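Local structure of Mlr7391 protein (Mesorhizobium loti, 3HK4) at residues A[28-32]-A[41-45]. The protein is of unproven function but, as a SnoaL-like protein of the NTF2-like fold, may act as a polyketide-cyclase-like lyase. Sequence-based numbering, arbitrary orientation.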
loop_
_atom_site.group_PDB
_atom_site.type_symbol
_atom_site.label_atom_id
_atom_site.label_comp_id
_atom_site.label_asym_id
_atom_site.label_seq_id
_atom_site.Cartn_x
_atom_site.Cartn_y
_atom_site.Cartn_z
ATOM N N ASP A 28 18.196 -11.306 16.126
ATOM C CA ASP A 28 18.734 -11.043 14.785
ATOM C C ASP A 28 17.842 -10.023 14.070
ATOM O O ASP A 28 18.322 -9.025 13.561
ATOM C CB ASP A 28 18.831 -12.351 14.012
ATOM C CG ASP A 28 19.515 -12.210 12.688
ATOM O OD1 ASP A 28 20.446 -11.402 12.573
ATOM O OD2 ASP A 28 19.122 -12.936 11.751
ATOM N N PHE A 29 16.547 -10.294 14.033
ATOM C CA PHE A 29 15.551 -9.424 13.370
ATOM C C PHE A 29 15.635 -8.006 13.899
ATOM O O PHE A 29 15.644 -7.061 13.129
ATOM C CB PHE A 29 14.169 -10.044 13.600
ATOM C CG PHE A 29 13.036 -9.318 12.963
ATOM C CD1 PHE A 29 12.659 -9.598 11.697
ATOM C CD2 PHE A 29 12.288 -8.409 13.689
ATOM C CE1 PHE A 29 11.564 -8.918 11.125
ATOM C CE2 PHE A 29 11.219 -7.731 13.129
ATOM C CZ PHE A 29 10.859 -8.014 11.842
ATOM N N THR A 30 15.747 -7.868 15.211
ATOM C CA THR A 30 15.830 -6.535 15.846
ATOM C C THR A 30 17.095 -5.812 15.432
ATOM O O THR A 30 17.056 -4.630 15.116
ATOM C CB THR A 30 15.736 -6.649 17.382
ATOM O OG1 THR A 30 14.506 -7.315 17.682
ATOM C CG2 THR A 30 15.775 -5.247 18.053
ATOM N N GLU A 31 18.212 -6.514 15.434
ATOM C CA GLU A 31 19.471 -5.908 15.055
ATOM C C GLU A 31 19.416 -5.446 13.606
ATOM O O GLU A 31 19.904 -4.382 13.257
ATOM C CB GLU A 31 20.628 -6.892 15.298
ATOM C CG GLU A 31 20.944 -7.086 16.787
ATOM C CD GLU A 31 22.004 -8.177 17.069
ATOM O OE1 GLU A 31 22.593 -8.749 16.115
ATOM O OE2 GLU A 31 22.236 -8.471 18.268
ATOM N N LEU A 32 18.846 -6.278 12.740
ATOM C CA LEU A 32 18.687 -5.899 11.368
ATOM C C LEU A 32 17.828 -4.646 11.219
ATOM O O LEU A 32 18.193 -3.700 10.467
ATOM C CB LEU A 32 18.134 -7.106 10.548
ATOM C CG LEU A 32 19.090 -8.236 10.267
ATOM C CD1 LEU A 32 18.311 -9.494 9.707
ATOM C CD2 LEU A 32 20.147 -7.812 9.294
ATOM N N ALA A 41 15.618 -8.115 6.786
ATOM C CA ALA A 41 14.913 -8.777 7.896
ATOM C C ALA A 41 13.618 -9.412 7.418
ATOM O O ALA A 41 13.311 -10.578 7.702
ATOM C CB ALA A 41 14.667 -7.712 9.003
ATOM N N ALA A 42 12.903 -8.666 6.569
ATOM C CA ALA A 42 11.677 -9.139 6.003
ATOM C C ALA A 42 11.918 -10.377 5.097
ATOM O O ALA A 42 11.226 -11.388 5.209
ATOM C CB ALA A 42 11.016 -8.006 5.207
ATOM N N GLU A 43 12.881 -10.294 4.200
ATOM C CA GLU A 43 13.173 -11.423 3.307
ATOM C C GLU A 43 13.677 -12.627 4.081
ATOM O O GLU A 43 13.378 -13.783 3.749
ATOM C CB GLU A 43 14.173 -10.975 2.234
ATOM C CG GLU A 43 14.452 -11.971 1.139
ATOM C CD GLU A 43 15.380 -13.105 1.519
ATOM O OE1 GLU A 43 16.368 -12.869 2.242
ATOM O OE2 GLU A 43 15.152 -14.245 1.045
ATOM N N LYS A 44 14.489 -12.395 5.086
ATOM C CA LYS A 44 15.010 -13.534 5.866
ATOM C C LYS A 44 13.966 -14.241 6.723
ATOM O O LYS A 44 13.943 -15.474 6.834
ATOM C CB LYS A 44 16.175 -13.072 6.783
ATOM C CG LYS A 44 16.951 -14.212 7.502
ATOM C CD LYS A 44 18.145 -13.692 8.239
ATOM C CE LYS A 44 18.846 -14.752 9.002
ATOM N NZ LYS A 44 20.081 -14.153 9.554
ATOM N N TYR A 45 13.067 -13.468 7.308
ATOM C CA TYR A 45 12.205 -14.040 8.319
ATOM C C TYR A 45 10.724 -14.108 8.018
ATOM O O TYR A 45 10.044 -14.872 8.670
ATOM C CB TYR A 45 12.410 -13.261 9.639
ATOM C CG TYR A 45 13.757 -13.545 10.284
ATOM C CD1 TYR A 45 14.035 -14.794 10.764
ATOM C CD2 TYR A 45 14.729 -12.572 10.404
ATOM C CE1 TYR A 45 15.223 -15.110 11.319
ATOM C CE2 TYR A 45 15.948 -12.867 10.986
ATOM C CZ TYR A 45 16.168 -14.145 11.488
ATOM O OH TYR A 45 17.374 -14.538 12.051
#
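One carboxylate oxygen of D28, OD2, receives two donors from the neighbouring helix. K44 NZ lies 2.7 Å from D28 OD2 in a salt bridge, meeting it on the syn side and somewhat out of the carboxylate plane. The second donor is the phenol of Y45, whose OH gives a very short hydrogen bond of 2.4 Å to D28 OD2; the length is probably underestimated, and nothing about the strength of the bond should be read from it. That oxygen sits at the edge of the tyrosine ring, in its plane, while the carboxylate itself is turned 79° from the ring. Aspartate suits the place because its short chain, with CG anti to the backbone N (chi1 -173°), carries the charge across without a flexible arm. Lysine suits the exposed side: fully extended, it lays CG over one face of the Y45 ring, 3.8 Å above the plane, and still delivers its ammonium to D28.

Beneath the polar trio the interface is apolar. A41 offers only a methyl, which fits where the backbones come near, F29 CA and A41 CA being 5.5 Å apart: its CB touches L32 CB at 3.8 Å and also packs against F29 CD1. The side chains of F29 and Y45 run past one another in opposite senses, Y45 CD2 meeting the phenylalanine ring at its edge, 3.8 Å from F29 CD1. L32 CD1 approaches the edge of the tyrosine ring.

The segments run nearly antiparallel, at 160°, as parts of the helical hairpin formed by helices 22-34 and 38-45. F29 reaches on to the curved sheet of this NTF2-like fold, packing edge-to-face with Y122, and both F29 and Y45 touch I129 of strand 128-135.

The negative charge of D28 is probably stabilised by the lysine, with the phenol as a further donor.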